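Local structure of 70 KDA protein (4B2N) at the heme c site. The protein cleaves rubber (latex) by processive oxygenation, as a dioxygenase that carries covalently attached c-type haems. Coordinates in Å, arbitrary orientation; residue numbers count along the deposited sequence, not the author numbering.

The heme c site. Residues 108, 190-191, 194-195, 249, 251-252, 286-289, 291, 294, 297, 300-302, 314, 317, 336, 339, 343, 432. With HEC (heme c), chain B; OXY (oxygen molecule), chain C.
From its propionate edge to its thioether edge, this c-type haem (HEC) is almost wholly enclosed, 831 of its 852 Å² hidden by protein. On the D propionate, Arg432 comes side-on: NE meets HEC O1D at 2.7 Å and NH2 takes HEC O2D, both oxygens near the guanidinium plane. Thr286 OG1, set between backbone N and carbonyl carbon (chi1 65°), donates to HEC O1D, while Trp302 N approaches HEC O2D almost straight, 173° at H. Second-shell Lys287 O fixes the Trp302 indole by accepting an in-plane hydrogen bond from its NE1 at 2.8 Å. On the A propionate, Lys297 NZ (2.8 Å) and Arg294 NH2 both salt-bridge HEC O2A, and Phe301 N donates to HEC O1A. Gln300 NE2 lies over the centre of the Arg294 guanidinium. This positive surround probably keeps both propionates ionised.

At the centre, proximal His195 binds HEC FE through NE2 at 2.0 Å, its ring wedged between Ala288 CB and Trp291 NE1. Trp291 meets pyrroles A and B edge-to-face. Across the plane, OXY O1 takes the sixth site at 1.8 Å from HEC FE, 178° from His195 NE2, completing a near-octahedral iron where this dioxygenase holds its O2 substrate. Phe317 brings its edge to OXY O1, its CE2 3.4 Å from HEC C1C; water 2, held by Glu314 O and Phe317 N, lies 3.2 Å from OXY O2.

Cys191 SG and Cys194 SG close the far end with thioethers to HEC CAB and CAC. The CXXCH motif ends in helix 192-195, helix 312-319 supplies Phe317, and helix 333-345 lines HEC CMA, CMB and CBB through Leu343, Ile339 and Phe336. The haem lies deep inside the chain, among loops and short helices.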
loop_
_atom_site.group_PDB
_atom_site.type_symbol
_atom_site.label_atom_id
_atom_site.label_comp_id
_atom_site.label_asym_id
_atom_site.label_seq_id
_atom_site.Cartn_x
_atom_site.Cartn_y
_atom_site.Cartn_z
ATOM N N PHE A 108 0.439 -13.178 -6.970
ATOM C CA PHE A 108 -0.948 -12.947 -6.486
ATOM C C PHE A 108 -1.867 -14.008 -7.065
ATOM O O PHE A 108 -1.706 -14.460 -8.211
ATOM C CB PHE A 108 -1.335 -11.517 -6.894
ATOM C CG PHE A 108 -2.736 -11.082 -6.506
ATOM C CD1 PHE A 108 -3.876 -11.514 -7.247
ATOM C CD2 PHE A 108 -2.938 -10.242 -5.446
ATOM C CE1 PHE A 108 -5.193 -11.121 -6.889
ATOM C CE2 PHE A 108 -4.240 -9.806 -5.126
ATOM C CZ PHE A 108 -5.349 -10.233 -5.851
ATOM N N SER A 190 -1.748 -7.891 -10.277
ATOM C CA SER A 190 -0.385 -7.831 -9.777
ATOM C C SER A 190 -0.293 -6.773 -8.697
ATOM O O SER A 190 -1.273 -6.052 -8.469
ATOM C CB SER A 190 0.635 -7.422 -10.851
ATOM O OG SER A 190 0.292 -6.134 -11.340
ATOM N N CYS A 191 0.875 -6.736 -8.052
ATOM C CA CYS A 191 1.130 -5.683 -7.017
ATOM C C CYS A 191 0.818 -4.340 -7.599
ATOM O O CYS A 191 0.334 -3.426 -6.883
ATOM C CB CYS A 191 2.602 -5.701 -6.603
ATOM S SG CYS A 191 3.296 -7.309 -6.184
ATOM N N CYS A 194 -2.536 -1.875 -7.305
ATOM C CA CYS A 194 -2.701 -0.919 -6.195
ATOM C C CYS A 194 -1.526 -0.000 -6.054
ATOM O O CYS A 194 -1.658 1.118 -5.565
ATOM C CB CYS A 194 -2.936 -1.661 -4.856
ATOM S SG CYS A 194 -4.312 -2.822 -5.047
ATOM N N HIS A 195 -0.348 -0.505 -6.398
ATOM C CA HIS A 195 0.896 0.209 -6.069
ATOM C C HIS A 195 1.416 1.136 -7.133
ATOM O O HIS A 195 2.240 1.977 -6.860
ATOM C CB HIS A 195 1.973 -0.781 -5.622
ATOM C CG HIS A 195 1.792 -1.177 -4.203
ATOM N ND1 HIS A 195 2.194 -0.376 -3.156
ATOM C CD2 HIS A 195 1.315 -2.371 -3.653
ATOM C CE1 HIS A 195 1.918 -1.027 -1.969
ATOM N NE2 HIS A 195 1.338 -2.234 -2.289
ATOM N N SER A 249 -8.665 -0.193 -0.953
ATOM C CA SER A 249 -9.270 -1.533 -0.906
ATOM C C SER A 249 -9.124 -2.130 0.497
ATOM O O SER A 249 -8.379 -1.587 1.346
ATOM C CB SER A 249 -8.564 -2.462 -1.918
ATOM O OG SER A 249 -7.251 -2.836 -1.483
ATOM N N ALA A 251 -7.221 -4.514 1.131
ATOM C CA ALA A 251 -5.985 -5.313 0.972
ATOM C C ALA A 251 -5.491 -5.740 2.379
ATOM O O ALA A 251 -5.173 -6.913 2.620
ATOM C CB ALA A 251 -4.885 -4.531 0.169
ATOM N N ILE A 252 -5.342 -4.775 3.292
ATOM C CA ILE A 252 -4.793 -5.087 4.592
ATOM C C ILE A 252 -5.627 -6.102 5.431
ATOM O O ILE A 252 -5.057 -6.748 6.310
ATOM C CB ILE A 252 -4.532 -3.768 5.408
ATOM C CG1 ILE A 252 -3.467 -3.967 6.488
ATOM C CG2 ILE A 252 -5.800 -3.265 6.013
ATOM C CD1 ILE A 252 -2.151 -4.435 5.924
ATOM N N THR A 286 -7.932 0.928 2.757
ATOM C CA THR A 286 -6.745 1.760 2.659
ATOM C C THR A 286 -6.195 1.871 1.253
ATOM O O THR A 286 -6.434 0.974 0.380
ATOM C CB THR A 286 -5.645 1.443 3.672
ATOM O OG1 THR A 286 -5.118 0.147 3.430
ATOM C CG2 THR A 286 -6.200 1.642 5.137
ATOM N N LYS A 287 -5.581 3.019 1.007
ATOM C CA LYS A 287 -4.846 3.250 -0.250
ATOM C C LYS A 287 -3.407 2.790 -0.073
ATOM O O LYS A 287 -2.874 2.906 1.045
ATOM C CB LYS A 287 -4.847 4.750 -0.515
ATOM C CG LYS A 287 -4.311 5.207 -1.875
ATOM C CD LYS A 287 -4.255 6.753 -1.897
ATOM C CE LYS A 287 -3.640 7.110 -3.274
ATOM N NZ LYS A 287 -2.899 8.374 -3.142
ATOM N N ALA A 288 -2.777 2.242 -1.126
ATOM C CA ALA A 288 -1.361 1.900 -1.064
ATOM C C ALA A 288 -0.497 3.129 -0.735
ATOM O O ALA A 288 -0.691 4.244 -1.290
ATOM C CB ALA A 288 -0.859 1.235 -2.388
ATOM N N PRO A 289 0.433 2.987 0.243
ATOM C CA PRO A 289 1.481 4.018 0.331
ATOM C C PRO A 289 2.371 3.998 -0.911
ATOM O O PRO A 289 2.304 3.070 -1.696
ATOM C CB PRO A 289 2.323 3.609 1.573
ATOM C CG PRO A 289 1.438 2.620 2.306
ATOM C CD PRO A 289 0.587 1.934 1.249
ATOM N N TRP A 291 5.494 3.263 -2.940
ATOM C CA TRP A 291 6.770 2.486 -2.950
ATOM C C TRP A 291 7.929 3.402 -3.230
ATOM O O TRP A 291 9.057 3.117 -2.840
ATOM C CB TRP A 291 6.699 1.489 -4.106
ATOM C CG TRP A 291 6.002 0.199 -3.787
ATOM C CD1 TRP A 291 5.638 -0.377 -2.557
ATOM C CD2 TRP A 291 5.646 -0.764 -4.802
ATOM N NE1 TRP A 291 5.075 -1.639 -2.745
ATOM C CE2 TRP A 291 5.016 -1.920 -4.097
ATOM C CE3 TRP A 291 5.714 -0.731 -6.161
ATOM C CZ2 TRP A 291 4.579 -3.025 -4.778
ATOM C CZ3 TRP A 291 5.293 -1.865 -6.886
ATOM C CH2 TRP A 291 4.711 -2.968 -6.208
ATOM N N ARG A 294 9.892 4.239 -0.198
ATOM C CA ARG A 294 10.213 3.168 0.681
ATOM C C ARG A 294 11.553 3.389 1.376
ATOM O O ARG A 294 11.728 2.937 2.484
ATOM C CB ARG A 294 10.274 1.851 -0.127
ATOM C CG ARG A 294 10.533 0.607 0.730
ATOM C CD ARG A 294 9.255 -0.195 0.934
ATOM N NE ARG A 294 8.371 0.565 1.845
ATOM C CZ ARG A 294 8.547 0.592 3.166
ATOM N NH1 ARG A 294 9.532 -0.127 3.692
ATOM N NH2 ARG A 294 7.717 1.295 3.970
ATOM N N LYS A 297 11.427 5.161 4.833
ATOM C CA LYS A 297 10.477 4.727 5.851
ATOM C C LYS A 297 11.050 3.609 6.671
ATOM O O LYS A 297 11.291 2.506 6.161
ATOM C CB LYS A 297 9.150 4.347 5.171
ATOM C CG LYS A 297 8.538 5.579 4.527
ATOM C CD LYS A 297 7.342 5.271 3.606
ATOM C CE LYS A 297 6.058 5.188 4.462
ATOM N NZ LYS A 297 4.868 4.937 3.529
ATOM N N GLN A 300 6.864 -0.415 7.933
ATOM C CA GLN A 300 5.881 -0.814 6.913
ATOM C C GLN A 300 4.469 -0.493 7.472
ATOM O O GLN A 300 4.232 -0.581 8.675
ATOM C CB GLN A 300 5.984 -2.340 6.690
ATOM C CG GLN A 300 7.404 -2.809 6.437
ATOM C CD GLN A 300 7.700 -2.978 4.958
ATOM O OE1 GLN A 300 8.637 -3.673 4.575
ATOM N NE2 GLN A 300 6.989 -2.256 4.148
ATOM N N PHE A 301 3.538 -0.215 6.552
ATOM C CA PHE A 301 2.146 -0.165 6.782
ATOM C C PHE A 301 1.767 1.163 7.388
ATOM O O PHE A 301 2.619 1.893 7.971
ATOM C CB PHE A 301 1.666 -1.381 7.587
ATOM C CG PHE A 301 1.656 -2.692 6.796
ATOM C CD1 PHE A 301 1.330 -2.740 5.454
ATOM C CD2 PHE A 301 1.913 -3.902 7.452
ATOM C CE1 PHE A 301 1.279 -3.966 4.745
ATOM C CE2 PHE A 301 1.840 -5.132 6.769
ATOM C CZ PHE A 301 1.524 -5.173 5.395
ATOM N N TRP A 302 0.498 1.516 7.204
ATOM C CA TRP A 302 0.022 2.831 7.647
ATOM C C TRP A 302 0.144 3.059 9.120
ATOM O O TRP A 302 0.228 4.208 9.539
ATOM C CB TRP A 302 -1.457 3.013 7.262
ATOM C CG TRP A 302 -1.548 3.482 5.851
ATOM C CD1 TRP A 302 -2.028 2.808 4.717
ATOM C CD2 TRP A 302 -1.173 4.804 5.403
ATOM N NE1 TRP A 302 -1.970 3.621 3.629
ATOM C CE2 TRP A 302 -1.488 4.860 3.986
ATOM C CE3 TRP A 302 -0.697 5.981 6.070
ATOM C CZ2 TRP A 302 -1.244 5.999 3.237
ATOM C CZ3 TRP A 302 -0.471 7.135 5.307
ATOM C CH2 TRP A 302 -0.761 7.165 3.922
ATOM N N GLU A 314 5.605 -7.980 2.899
ATOM C CA GLU A 314 5.530 -7.690 1.459
ATOM C C GLU A 314 5.084 -8.950 0.750
ATOM O O GLU A 314 4.475 -8.919 -0.337
ATOM C CB GLU A 314 6.932 -7.286 0.950
ATOM C CG GLU A 314 7.427 -5.992 1.602
ATOM C CD GLU A 314 8.690 -5.429 0.969
ATOM O OE1 GLU A 314 9.173 -6.012 -0.060
ATOM O OE2 GLU A 314 9.206 -4.425 1.553
ATOM N N PHE A 317 0.579 -11.359 -0.310
ATOM C CA PHE A 317 -0.287 -11.827 -1.440
ATOM C C PHE A 317 0.301 -13.026 -2.146
ATOM O O PHE A 317 -0.416 -13.804 -2.830
ATOM C CB PHE A 317 -0.530 -10.688 -2.431
ATOM C CG PHE A 317 -1.622 -9.756 -1.993
ATOM C CD1 PHE A 317 -2.950 -10.164 -2.002
ATOM C CD2 PHE A 317 -1.307 -8.477 -1.539
ATOM C CE1 PHE A 317 -3.974 -9.264 -1.593
ATOM C CE2 PHE A 317 -2.302 -7.586 -1.151
ATOM C CZ PHE A 317 -3.631 -7.982 -1.162
ATOM N N PHE A 336 11.343 -11.897 -2.793
ATOM C CA PHE A 336 10.824 -10.694 -2.127
ATOM C C PHE A 336 11.859 -9.754 -1.547
ATOM O O PHE A 336 11.689 -8.528 -1.512
ATOM C CB PHE A 336 9.713 -11.082 -1.201
ATOM C CG PHE A 336 8.401 -11.199 -1.934
ATOM C CD1 PHE A 336 8.110 -12.341 -2.729
ATOM C CD2 PHE A 336 7.437 -10.188 -1.822
ATOM C CE1 PHE A 336 6.884 -12.420 -3.446
ATOM C CE2 PHE A 336 6.216 -10.273 -2.530
ATOM C CZ PHE A 336 5.954 -11.349 -3.354
ATOM N N ILE A 339 12.540 -7.869 -4.650
ATOM C CA ILE A 339 11.470 -6.864 -4.782
ATOM C C ILE A 339 11.724 -5.677 -3.825
ATOM O O ILE A 339 11.720 -4.539 -4.236
ATOM C CB ILE A 339 10.029 -7.475 -4.649
ATOM C CG1 ILE A 339 9.708 -8.478 -5.833
ATOM C CG2 ILE A 339 9.036 -6.308 -4.413
ATOM C CD1 ILE A 339 8.507 -9.367 -5.559
ATOM N N LEU A 343 12.258 -1.764 -4.575
ATOM C CA LEU A 343 11.457 -0.643 -3.950
ATOM C C LEU A 343 12.356 0.384 -3.282
ATOM O O LEU A 343 12.142 1.606 -3.398
ATOM C CB LEU A 343 10.466 -1.223 -2.898
ATOM C CG LEU A 343 9.561 -2.347 -3.459
ATOM C CD1 LEU A 343 8.488 -2.733 -2.442
ATOM C CD2 LEU A 343 8.843 -1.775 -4.686
ATOM N N ARG A 432 -8.766 2.018 10.483
ATOM C CA ARG A 432 -7.616 1.231 10.079
ATOM C C ARG A 432 -6.716 0.911 11.311
ATOM O O ARG A 432 -6.165 -0.155 11.426
ATOM C CB ARG A 432 -6.784 2.031 9.051
ATOM C CG ARG A 432 -5.343 1.511 8.806
ATOM C CD ARG A 432 -5.379 0.039 8.310
ATOM N NE ARG A 432 -4.012 -0.393 8.061
ATOM C CZ ARG A 432 -3.169 -0.780 9.024
ATOM N NH1 ARG A 432 -3.613 -0.923 10.288
ATOM N NH2 ARG A 432 -1.906 -1.103 8.729
HETATM FE FE HEC B . 0.827 -3.718 -1.074
HETATM C CHA HEC B . 1.366 -1.880 1.843
HETATM C CHB HEC B . 4.259 -4.461 -1.250
HETATM C CHC HEC B . 0.296 -6.148 -3.569
HETATM C CHD HEC B . -2.325 -2.566 -1.312
HETATM N NA HEC B . 2.402 -3.336 0.003
HETATM C C1A HEC B . 2.490 -2.417 1.092
HETATM C C2A HEC B . 3.858 -2.104 1.475
HETATM C C3A HEC B . 4.724 -2.838 0.613
HETATM C C4A HEC B . 3.806 -3.552 -0.282
HETATM C CMA HEC B . 6.239 -2.800 0.581
HETATM C CAA HEC B . 4.366 -1.162 2.597
HETATM C CBA HEC B . 4.266 0.258 2.035
HETATM C CGA HEC B . 4.558 1.318 3.081
HETATM O O1A HEC B . 4.049 1.269 4.254
HETATM O O2A HEC B . 5.249 2.250 2.661
HETATM N NB HEC B . 2.007 -5.065 -2.065
HETATM C C1B HEC B . 3.340 -5.172 -2.101
HETATM C C2B HEC B . 3.875 -6.195 -2.986
HETATM C C3B HEC B . 2.730 -6.696 -3.642
HETATM C C4B HEC B . 1.645 -5.904 -3.072
HETATM C CMB HEC B . 5.317 -6.504 -3.060
HETATM C CAB HEC B . 2.599 -7.818 -4.637
HETATM C CBB HEC B . 2.975 -9.098 -4.147
HETATM N NC HEC B . -0.645 -4.299 -2.267
HETATM C C1C HEC B . -0.810 -5.290 -3.218
HETATM C C2C HEC B . -2.145 -5.275 -3.868
HETATM C C3C HEC B . -2.898 -4.223 -3.151
HETATM C C4C HEC B . -1.955 -3.666 -2.184
HETATM C CMC HEC B . -2.568 -6.251 -4.961
HETATM C CAC HEC B . -4.320 -3.789 -3.337
HETATM C CBC HEC B . -5.281 -4.784 -3.542
HETATM N ND HEC B . -0.271 -2.460 0.092
HETATM C C1D HEC B . -1.533 -2.121 -0.167
HETATM C C2D HEC B . -2.086 -1.203 0.777
HETATM C C3D HEC B . -1.010 -1.019 1.699
HETATM C C4D HEC B . 0.066 -1.863 1.194
HETATM C CMD HEC B . -3.422 -0.556 0.852
HETATM C CAD HEC B . -1.117 -0.234 2.960
HETATM C CBD HEC B . -1.853 -1.302 3.859
HETATM C CGD HEC B . -2.192 -0.684 5.196
HETATM O O1D HEC B . -3.366 -0.314 5.451
HETATM O O2D HEC B . -1.207 -0.480 5.982
HETATM O O1 OXY C . 0.422 -5.055 0.057
HETATM O O2 OXY C . 0.515 -5.946 0.714
HETATM O O HOH W 1 6.751 2.415 0.521
HETATM O O HOH W 2 1.644 -8.666 -0.443
HETATM O O HOH W 3 3.823 3.281 5.807
#